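Local coordinates for protein glycoside Hydrolase Family 43_12 (Metagenome, PDB 7JVH) that probably hydrolyses glycosidic bonds of arabinose- or xylose-containing plant polysaccharides, as a gut-metagenome glycoside hydrolase of family 43, subfamily 12, at residues N77-I88 with C115-I126; F89-Q99 with V367-F377. All coordinates share one frame; numbering follows the deposited sequence.

Interaction 1: N77-I88 with C115-I126; sequences NSSFAMFPGVPI and CGISAGIYAPAI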
loop_
_atom_site.group_PDB
_atom_site.type_symbol
_atom_site.label_atom_id
_atom_site.label_comp_id
_atom_site.label_asym_id
_atom_site.label_seq_id
_atom_site.Cartn_x
_atom_site.Cartn_y
_atom_site.Cartn_z
ATOM N N ASN A 77 6.784 1.193 -0.068
ATOM C CA ASN A 77 5.717 0.206 -0.206
ATOM C C ASN A 77 5.201 0.102 -1.659
ATOM O O ASN A 77 5.335 1.040 -2.457
ATOM C CB ASN A 77 4.552 0.598 0.705
ATOM C CG ASN A 77 4.965 0.736 2.162
ATOM O OD1 ASN A 77 5.219 1.841 2.672
ATOM N ND2 ASN A 77 5.029 -0.399 2.848
ATOM N N SER A 78 4.613 -1.050 -1.989
ATOM C CA SER A 78 3.908 -1.252 -3.238
ATOM C C SER A 78 2.601 -0.464 -3.213
ATOM O O SER A 78 2.106 -0.124 -2.147
ATOM C CB SER A 78 3.634 -2.740 -3.481
ATOM O OG SER A 78 3.061 -3.366 -2.362
ATOM N N SER A 79 2.061 -0.158 -4.402
ATOM C CA SER A 79 0.891 0.697 -4.543
ATOM C C SER A 79 -0.046 0.377 -5.702
ATOM O O SER A 79 -1.125 0.973 -5.813
ATOM C CB SER A 79 1.324 2.165 -4.627
ATOM O OG SER A 79 2.336 2.364 -5.591
ATOM N N PHE A 80 0.373 -0.523 -6.597
ATOM C CA PHE A 80 -0.489 -1.054 -7.654
ATOM C C PHE A 80 -0.973 0.078 -8.589
ATOM O O PHE A 80 -0.132 0.775 -9.159
ATOM C CB PHE A 80 -1.541 -1.971 -6.995
ATOM C CG PHE A 80 -0.896 -3.027 -6.149
ATOM C CD1 PHE A 80 -0.437 -4.198 -6.723
ATOM C CD2 PHE A 80 -0.641 -2.809 -4.812
ATOM C CE1 PHE A 80 0.211 -5.156 -5.972
ATOM C CE2 PHE A 80 0.030 -3.780 -4.062
ATOM C CZ PHE A 80 0.454 -4.944 -4.651
ATOM N N ALA A 81 -2.282 0.292 -8.726
ATOM C CA ALA A 81 -2.804 1.301 -9.669
ATOM C C ALA A 81 -2.991 2.724 -9.137
ATOM O O ALA A 81 -3.516 3.593 -9.834
ATOM C CB ALA A 81 -4.102 0.801 -10.297
HETATM N N MSE A 82 -2.577 2.965 -7.892
HETATM C CA MSE A 82 -2.748 4.270 -7.269
HETATM C C MSE A 82 -1.667 5.205 -7.803
HETATM O O MSE A 82 -0.578 4.752 -8.157
HETATM C CB MSE A 82 -2.677 4.149 -5.742
HETATM C CG MSE A 82 -3.745 3.249 -5.131
HETATM SE SE MSE A 82 -3.452 3.080 -3.179
HETATM C CE MSE A 82 -4.673 1.773 -2.358
ATOM N N PHE A 83 -1.988 6.500 -7.890
ATOM C CA PHE A 83 -1.028 7.503 -8.327
ATOM C C PHE A 83 -1.100 8.741 -7.438
ATOM O O PHE A 83 -2.188 9.248 -7.169
ATOM C CB PHE A 83 -1.251 7.906 -9.780
ATOM C CG PHE A 83 -0.165 8.782 -10.322
ATOM C CD1 PHE A 83 0.984 8.219 -10.877
ATOM C CD2 PHE A 83 -0.254 10.157 -10.231
ATOM C CE1 PHE A 83 1.994 9.039 -11.362
ATOM C CE2 PHE A 83 0.755 10.971 -10.704
ATOM C CZ PHE A 83 1.872 10.419 -11.279
ATOM N N PRO A 84 0.043 9.280 -6.941
ATOM C CA PRO A 84 1.372 8.725 -7.207
ATOM C C PRO A 84 1.582 7.387 -6.532
ATOM O O PRO A 84 0.817 7.028 -5.643
ATOM C CB PRO A 84 2.291 9.776 -6.607
ATOM C CG PRO A 84 1.472 10.394 -5.523
ATOM C CD PRO A 84 0.099 10.467 -6.068
ATOM N N GLY A 85 2.617 6.658 -6.969
ATOM C CA GLY A 85 2.905 5.317 -6.489
ATOM C C GLY A 85 4.146 5.283 -5.628
ATOM O O GLY A 85 4.963 6.193 -5.684
ATOM N N VAL A 86 4.261 4.218 -4.830
ATOM C CA VAL A 86 5.391 3.957 -3.929
ATOM C C VAL A 86 5.601 5.109 -2.951
ATOM O O VAL A 86 6.463 5.964 -3.167
ATOM C CB VAL A 86 6.693 3.645 -4.713
ATOM C CG1 VAL A 86 7.825 3.220 -3.771
ATOM C CG2 VAL A 86 6.419 2.590 -5.767
ATOM N N PRO A 87 4.840 5.161 -1.834
ATOM C CA PRO A 87 5.026 6.224 -0.847
ATOM C C PRO A 87 6.342 5.975 -0.136
ATOM O O PRO A 87 6.707 4.809 0.038
ATOM C CB PRO A 87 3.839 6.040 0.092
ATOM C CG PRO A 87 3.470 4.601 -0.043
ATOM C CD PRO A 87 3.807 4.185 -1.449
ATOM N N ILE A 88 7.050 7.051 0.223
ATOM C CA ILE A 88 8.346 6.942 0.875
ATOM C C ILE A 88 8.362 7.712 2.206
ATOM O O ILE A 88 8.032 8.906 2.261
ATOM C CB ILE A 88 9.490 7.353 -0.078
ATOM C CG1 ILE A 88 10.845 7.287 0.640
ATOM C CG2 ILE A 88 9.235 8.727 -0.695
ATOM C CD1 ILE A 88 12.030 7.227 -0.303
ATOM N N CYS A 115 -4.438 0.600 -16.110
ATOM C CA CYS A 115 -3.853 -0.412 -15.247
ATOM C C CYS A 115 -4.924 -1.218 -14.524
ATOM O O CYS A 115 -5.886 -0.654 -14.000
ATOM C CB CYS A 115 -2.967 0.287 -14.227
ATOM S SG CYS A 115 -1.918 -0.767 -13.185
ATOM N N GLY A 116 -4.752 -2.540 -14.487
ATOM C CA GLY A 116 -5.581 -3.413 -13.693
ATOM C C GLY A 116 -5.358 -3.166 -12.196
ATOM O O GLY A 116 -4.223 -2.894 -11.736
ATOM N N ILE A 117 -6.453 -3.281 -11.433
ATOM C CA ILE A 117 -6.485 -2.986 -10.012
ATOM C C ILE A 117 -5.426 -3.761 -9.228
ATOM O O ILE A 117 -4.887 -3.241 -8.250
ATOM C CB ILE A 117 -7.883 -3.265 -9.428
ATOM C CG1 ILE A 117 -8.054 -2.568 -8.088
ATOM C CG2 ILE A 117 -8.149 -4.762 -9.325
ATOM C CD1 ILE A 117 -8.155 -1.062 -8.184
ATOM N N SER A 118 -5.116 -4.988 -9.671
ATOM C CA SER A 118 -4.109 -5.833 -9.062
ATOM C C SER A 118 -2.867 -6.006 -9.946
ATOM O O SER A 118 -2.212 -7.053 -9.932
ATOM C CB SER A 118 -4.734 -7.179 -8.714
ATOM O OG SER A 118 -5.015 -7.926 -9.865
ATOM N N ALA A 119 -2.566 -4.959 -10.720
ATOM C CA ALA A 119 -1.361 -4.881 -11.538
ATOM C C ALA A 119 -0.547 -3.672 -11.040
ATOM O O ALA A 119 -0.492 -3.432 -9.851
ATOM C CB ALA A 119 -1.740 -4.763 -13.022
ATOM N N GLY A 120 0.068 -2.915 -11.959
ATOM C CA GLY A 120 0.800 -1.712 -11.623
ATOM C C GLY A 120 2.073 -2.031 -10.844
ATOM O O GLY A 120 2.825 -2.952 -11.194
ATOM N N ILE A 121 2.301 -1.270 -9.768
ATOM C CA ILE A 121 3.547 -1.335 -8.998
ATOM C C ILE A 121 3.520 -2.449 -7.949
ATOM O O ILE A 121 2.828 -2.356 -6.939
ATOM C CB ILE A 121 3.836 0.001 -8.305
ATOM C CG1 ILE A 121 3.928 1.141 -9.322
ATOM C CG2 ILE A 121 5.117 -0.103 -7.494
ATOM C CD1 ILE A 121 5.016 0.992 -10.356
ATOM N N TYR A 122 4.304 -3.502 -8.204
ATOM C CA TYR A 122 4.462 -4.633 -7.284
ATOM C C TYR A 122 5.538 -4.308 -6.205
ATOM O O TYR A 122 5.942 -3.149 -6.038
ATOM C CB TYR A 122 4.772 -5.912 -8.075
ATOM C CG TYR A 122 3.526 -6.611 -8.611
ATOM C CD1 TYR A 122 2.391 -5.882 -9.013
ATOM C CD2 TYR A 122 3.481 -7.995 -8.726
ATOM C CE1 TYR A 122 1.258 -6.523 -9.503
ATOM C CE2 TYR A 122 2.331 -8.632 -9.192
ATOM C CZ TYR A 122 1.226 -7.888 -9.583
ATOM O OH TYR A 122 0.101 -8.533 -10.023
ATOM N N ALA A 123 5.959 -5.332 -5.456
ATOM C CA ALA A 123 6.916 -5.177 -4.358
ATOM C C ALA A 123 8.077 -4.252 -4.697
ATOM O O ALA A 123 8.803 -4.482 -5.657
ATOM C CB ALA A 123 7.447 -6.527 -3.928
ATOM N N PRO A 124 8.263 -3.151 -3.947
ATOM C CA PRO A 124 9.440 -2.302 -4.092
ATOM C C PRO A 124 10.630 -2.814 -3.278
ATOM O O PRO A 124 10.427 -3.488 -2.261
ATOM C CB PRO A 124 8.949 -0.978 -3.507
ATOM C CG PRO A 124 8.007 -1.378 -2.444
ATOM C CD PRO A 124 7.317 -2.623 -2.947
ATOM N N ALA A 125 11.846 -2.511 -3.743
ATOM C CA ALA A 125 13.070 -2.662 -2.960
ATOM C C ALA A 125 13.927 -1.398 -3.070
ATOM O O ALA A 125 14.439 -1.084 -4.141
ATOM C CB ALA A 125 13.847 -3.890 -3.408
ATOM N N ILE A 126 14.048 -0.658 -1.963
ATOM C CA ILE A 126 14.887 0.546 -1.891
ATOM C C ILE A 126 16.268 0.171 -1.318
ATOM O O ILE A 126 16.388 -0.777 -0.565
ATOM C CB ILE A 126 14.197 1.679 -1.080
ATOM C CG1 ILE A 126 14.925 3.014 -1.291
ATOM C CG2 ILE A 126 14.122 1.353 0.408
ATOM C CD1 ILE A 126 14.312 4.180 -0.549
HETATM O O HOH W 1 -4.947 -0.597 -7.518
#
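The ring of Phe80 carries the carbonyl oxygen of Ile121 over the centre of one face, 3.7 Å above its plane, while Ala119 O meets its edge at CD1, 3.2 Å away. That same Ala119 O lies in the plane of the Tyr122 ring, at its edge. The two rings meet obliquely, Phe80 CE1 being 3.8 Å from Tyr122 CD1, and Phe556 packs against both. Tyr122 OH donates to Ser118 O at 2.7 Å. With CG turned opposite the carbonyl carbon (chi1 -54°), the Phe80 ring folds back beneath the very oxygen that its own backbone N binds. This antiparallel bridge pairs Phe80 N with Ile121 O at 3.1 Å and is returned by Ile121 N to Phe80 O; Ser79 N adds a third, weak bond, also to Ile121 O. Gly120 suits the spot, since a side chain there would strike Phe80 O. A water links Ala81 N to Ile117 O. Farther along, Val86 CG2 presses on Ile121 CG2 at 3.5 Å, and Pro124 CG packs on Asn77 C. With an alanine in place of Phe80, Ile121 O would probably lose its aromatic cover and a gap would open beside the Tyr122 ring. Ile121 O thus takes one backbone bond and one weak one while a ring covers it, so the junction between the first two blades of the family's five-bladed propeller rests on a few backbone bonds in apolar surroundings.

Interaction 2: F89-Q99 with V367-F377; sequences FHSTDLINWVQ and VENKTGKDGFF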
loop_
_atom_site.group_PDB
_atom_site.type_symbol
_atom_site.label_atom_id
_atom_site.label_comp_id
_atom_site.label_asym_id
_atom_site.label_seq_id
_atom_site.Cartn_x
_atom_site.Cartn_y
_atom_site.Cartn_z
ATOM N N PHE A 89 8.718 6.997 3.282
ATOM C CA PHE A 89 8.738 7.530 4.642
ATOM C C PHE A 89 10.169 7.661 5.138
ATOM O O PHE A 89 11.008 6.823 4.833
ATOM C CB PHE A 89 7.925 6.627 5.566
ATOM C CG PHE A 89 6.487 6.465 5.146
ATOM C CD1 PHE A 89 6.125 5.440 4.284
ATOM C CD2 PHE A 89 5.499 7.342 5.594
ATOM C CE1 PHE A 89 4.799 5.272 3.887
ATOM C CE2 PHE A 89 4.181 7.195 5.191
ATOM C CZ PHE A 89 3.832 6.156 4.334
ATOM N N HIS A 90 10.435 8.734 5.891
ATOM C CA HIS A 90 11.744 8.999 6.508
ATOM C C HIS A 90 11.642 9.019 8.033
ATOM O O HIS A 90 10.666 9.497 8.575
ATOM C CB HIS A 90 12.334 10.312 5.968
ATOM C CG HIS A 90 13.444 10.879 6.800
ATOM N ND1 HIS A 90 13.233 11.822 7.785
ATOM C CD2 HIS A 90 14.781 10.651 6.781
ATOM C CE1 HIS A 90 14.392 12.138 8.344
ATOM N NE2 HIS A 90 15.346 11.448 7.748
ATOM N N SER A 91 12.662 8.470 8.699
ATOM C CA SER A 91 12.738 8.395 10.163
ATOM C C SER A 91 14.189 8.258 10.642
ATOM O O SER A 91 15.008 7.607 9.988
ATOM C CB SER A 91 11.908 7.214 10.668
ATOM O OG SER A 91 12.052 7.011 12.069
ATOM N N THR A 92 14.493 8.869 11.790
ATOM C CA THR A 92 15.801 8.733 12.422
ATOM C C THR A 92 15.809 7.722 13.565
ATOM O O THR A 92 16.869 7.415 14.090
ATOM C CB THR A 92 16.311 10.078 12.954
ATOM O OG1 THR A 92 15.342 10.632 13.845
ATOM C CG2 THR A 92 16.558 11.043 11.818
ATOM N N ASP A 93 14.630 7.197 13.917
ATOM C CA ASP A 93 14.455 6.321 15.078
ATOM C C ASP A 93 13.614 5.052 14.867
ATOM O O ASP A 93 13.442 4.276 15.797
ATOM C CB ASP A 93 13.863 7.127 16.241
ATOM C CG ASP A 93 12.476 7.695 15.934
ATOM O OD1 ASP A 93 11.681 7.053 15.213
ATOM O OD2 ASP A 93 12.171 8.793 16.435
ATOM N N LEU A 94 13.080 4.868 13.650
ATOM C CA LEU A 94 12.247 3.719 13.160
ATOM C C LEU A 94 10.850 3.659 13.779
ATOM O O LEU A 94 10.176 2.677 13.535
ATOM C CB LEU A 94 12.928 2.356 13.312
ATOM C CG LEU A 94 14.305 2.184 12.694
ATOM C CD1 LEU A 94 14.901 0.886 13.173
ATOM C CD2 LEU A 94 14.220 2.188 11.187
ATOM N N ILE A 95 10.464 4.640 14.586
ATOM C CA ILE A 95 9.103 4.681 15.191
ATOM C C ILE A 95 8.350 5.905 14.681
ATOM O O ILE A 95 7.183 5.789 14.378
ATOM C CB ILE A 95 9.198 4.717 16.722
ATOM C CG1 ILE A 95 10.102 3.607 17.247
ATOM C CG2 ILE A 95 7.818 4.650 17.339
ATOM C CD1 ILE A 95 9.361 2.418 17.736
ATOM N N ASN A 96 9.024 7.037 14.619
ATOM C CA ASN A 96 8.374 8.284 14.171
ATOM C C ASN A 96 8.724 8.516 12.710
ATOM O O ASN A 96 9.865 8.829 12.410
ATOM C CB ASN A 96 8.720 9.441 15.100
ATOM C CG ASN A 96 8.481 9.068 16.544
ATOM O OD1 ASN A 96 7.355 9.072 17.008
ATOM N ND2 ASN A 96 9.533 8.699 17.244
ATOM N N TRP A 97 7.722 8.383 11.852
ATOM C CA TRP A 97 7.940 8.508 10.396
ATOM C C TRP A 97 7.221 9.717 9.811
ATOM O O TRP A 97 6.125 10.031 10.247
ATOM C CB TRP A 97 7.427 7.241 9.730
ATOM C CG TRP A 97 8.129 5.994 10.145
ATOM C CD1 TRP A 97 7.805 5.164 11.168
ATOM C CD2 TRP A 97 9.246 5.396 9.483
ATOM N NE1 TRP A 97 8.652 4.098 11.197
ATOM C CE2 TRP A 97 9.549 4.217 10.178
ATOM C CE3 TRP A 97 10.019 5.752 8.379
ATOM C CZ2 TRP A 97 10.598 3.391 9.806
ATOM C CZ3 TRP A 97 11.057 4.935 8.013
ATOM C CH2 TRP A 97 11.338 3.774 8.719
ATOM N N VAL A 98 7.894 10.369 8.876
ATOM C CA VAL A 98 7.356 11.451 8.055
ATOM C C VAL A 98 7.347 10.956 6.602
ATOM O O VAL A 98 8.375 10.492 6.096
ATOM C CB VAL A 98 8.227 12.731 8.177
ATOM C CG1 VAL A 98 7.684 13.854 7.298
ATOM C CG2 VAL A 98 8.309 13.190 9.617
ATOM N N GLN A 99 6.183 11.046 5.945
ATOM C CA GLN A 99 6.089 10.795 4.506
ATOM C C GLN A 99 6.713 11.989 3.792
ATOM O O GLN A 99 6.225 13.117 3.922
ATOM C CB GLN A 99 4.646 10.577 4.036
ATOM C CG GLN A 99 4.551 10.270 2.543
ATOM C CD GLN A 99 3.264 9.575 2.099
ATOM O OE1 GLN A 99 2.302 9.497 2.837
ATOM N NE2 GLN A 99 3.258 9.073 0.862
ATOM N N VAL A 367 13.893 6.465 22.743
ATOM C CA VAL A 367 12.922 7.041 21.765
ATOM C C VAL A 367 11.533 7.222 22.369
ATOM O O VAL A 367 11.054 6.306 23.014
ATOM C CB VAL A 367 12.848 6.219 20.467
ATOM C CG1 VAL A 367 12.399 7.082 19.308
ATOM C CG2 VAL A 367 14.180 5.583 20.146
ATOM N N GLU A 368 10.923 8.377 22.117
ATOM C CA GLU A 368 9.555 8.660 22.615
ATOM C C GLU A 368 8.578 8.624 21.437
ATOM O O GLU A 368 8.966 8.982 20.328
ATOM C CB GLU A 368 9.485 9.976 23.389
ATOM C CG GLU A 368 10.462 11.023 22.904
ATOM C CD GLU A 368 10.615 12.236 23.804
ATOM O OE1 GLU A 368 10.030 13.275 23.480
ATOM O OE2 GLU A 368 11.320 12.134 24.818
ATOM N N ASN A 369 7.349 8.209 21.718
ATOM C CA ASN A 369 6.273 8.050 20.717
ATOM C C ASN A 369 5.668 9.398 20.328
ATOM O O ASN A 369 4.905 9.942 21.109
ATOM C CB ASN A 369 5.222 7.106 21.281
ATOM C CG ASN A 369 4.375 6.468 20.215
ATOM O OD1 ASN A 369 3.907 7.148 19.324
ATOM N ND2 ASN A 369 4.170 5.175 20.316
ATOM N N LYS A 370 6.000 9.891 19.140
ATOM C CA LYS A 370 5.463 11.130 18.604
ATOM C C LYS A 370 4.526 10.875 17.413
ATOM O O LYS A 370 4.224 11.788 16.656
ATOM C CB LYS A 370 6.614 12.068 18.223
ATOM C CG LYS A 370 7.494 12.422 19.400
ATOM C CD LYS A 370 8.626 13.383 19.049
ATOM C CE LYS A 370 9.749 12.704 18.265
ATOM N NZ LYS A 370 10.985 13.535 18.262
ATOM N N THR A 371 4.048 9.635 17.272
ATOM C CA THR A 371 3.155 9.272 16.177
ATOM C C THR A 371 1.912 10.160 16.238
ATOM O O THR A 371 1.375 10.411 17.312
ATOM C CB THR A 371 2.750 7.788 16.209
ATOM O OG1 THR A 371 2.095 7.493 17.453
ATOM C CG2 THR A 371 3.978 6.885 16.047
ATOM N N GLY A 372 1.543 10.736 15.104
ATOM C CA GLY A 372 0.360 11.606 15.052
ATOM C C GLY A 372 0.665 12.997 15.556
ATOM O O GLY A 372 -0.161 13.886 15.352
ATOM N N LYS A 373 1.817 13.176 16.193
ATOM C CA LYS A 373 2.168 14.515 16.719
ATOM C C LYS A 373 3.079 15.195 15.707
ATOM O O LYS A 373 3.806 14.494 15.042
ATOM C CB LYS A 373 2.839 14.415 18.091
ATOM C CG LYS A 373 1.926 14.155 19.282
ATOM C CD LYS A 373 0.463 14.363 18.990
ATOM C CE LYS A 373 -0.449 13.646 19.960
ATOM N NZ LYS A 373 -1.023 12.416 19.369
ATOM N N ASP A 374 3.016 16.519 15.634
ATOM C CA ASP A 374 3.822 17.326 14.685
ATOM C C ASP A 374 3.520 16.859 13.266
ATOM O O ASP A 374 2.334 16.660 12.938
ATOM C CB ASP A 374 5.311 17.322 15.027
ATOM C CG ASP A 374 5.657 18.245 16.182
ATOM O OD1 ASP A 374 5.308 17.903 17.327
ATOM O OD2 ASP A 374 6.271 19.299 15.924
ATOM N N GLY A 375 4.558 16.684 12.455
ATOM C CA GLY A 375 4.328 16.254 11.068
ATOM C C GLY A 375 4.521 14.767 10.913
ATOM O O GLY A 375 4.685 14.327 9.788
ATOM N N PHE A 376 4.478 14.032 12.017
ATOM C CA PHE A 376 4.702 12.573 11.994
ATOM C C PHE A 376 3.438 11.842 11.580
ATOM O O PHE A 376 2.350 12.288 11.890
ATOM C CB PHE A 376 5.152 12.084 13.364
ATOM C CG PHE A 376 6.588 12.417 13.641
ATOM C CD1 PHE A 376 7.596 11.804 12.930
ATOM C CD2 PHE A 376 6.925 13.376 14.571
ATOM C CE1 PHE A 376 8.917 12.128 13.165
ATOM C CE2 PHE A 376 8.246 13.698 14.800
ATOM C CZ PHE A 376 9.238 13.075 14.097
ATOM N N PHE A 377 3.647 10.720 10.910
ATOM C CA PHE A 377 2.592 9.856 10.432
ATOM C C PHE A 377 1.830 9.303 11.634
ATOM O O PHE A 377 2.445 8.935 12.631
ATOM C CB PHE A 377 3.218 8.728 9.604
ATOM C CG PHE A 377 2.264 8.038 8.673
ATOM C CD1 PHE A 377 1.735 8.710 7.585
ATOM C CD2 PHE A 377 1.935 6.702 8.854
ATOM C CE1 PHE A 377 0.871 8.063 6.707
ATOM C CE2 PHE A 377 1.058 6.064 7.999
ATOM C CZ PHE A 377 0.534 6.735 6.908
HETATM O O HOH W 2 12.525 12.082 16.232
#
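The side-chain amide of Asn96 uses both its oxygen and its nitrogen to grip the loop 367-377 near Glu368 and Lys370. Its OD1 accepts from Lys370 N at 2.7 Å, and its ND2 gives a hydrogen to Glu368 O at 3.1 Å, so one amide reads two peptide groups of the loop. ND2 also donates to Asp93 OD2, met from above the carboxylate plane; with three bonds on it, the amide is probably held against rotation. Asp93 OD1 makes an Asx turn with Ile95 N, met on the anti side, and extends it to an Asx motif with Asn96 N, on the syn lone pair. The one backbone-to-backbone bond between the segments runs from Phe377 N to Trp97 O at 2.7 Å, nearly straight and close to the line of the carbonyl. A water held by Lys370 NZ reaches Asp93 OD2 only weakly.

Around these bonds the packing is aromatic. Asn96 CB lies over the face of Phe376, 3.6 Å from the ring centroid in a CH-pi contact, while Trp97 O sits at that ring's edge and Val98 CG2 touches it obliquely. Phe377, with CG anti to its backbone N (chi1 -160°), offers a face to the edge of Phe89 in a T-shaped pair with planes at 66°. At the other end Val367 CG1 rests against Asp93 CB at 3.4 Å.

Strands 85-91 and 98-102 form the hairpin whose connecting turn receives the loop, and Trp97 reaches on to Leu75 and to Met338 of strand 335-342. Ile95 packs on Phe52, Met363 and Pro364. The loop itself leads from strand 360-362 to strand 383-386, which joins strand 28-37 in a sheet of the C-terminal sandwich.

Along the chain the segments alternate: 77-88, 89-99, 115-126, then 367-377. The first two are consecutive and share strand 85-91, so both interactions draw on the same four-stranded propeller blade, yet their centres lie about 23 Å apart. Interaction 1 sits deep, about 7 Å from the centre of the chain, and faces the next blade through strand 120-129. Interaction 2 lies farther out, about 18 Å from that centre, where the blade's outer hairpin holds the linker toward the concanavalin A-like domain. They touch where Pro87 packs on Gln99. One blade is thereby tied to its neighbour at one end and to the interdomain connection at the other.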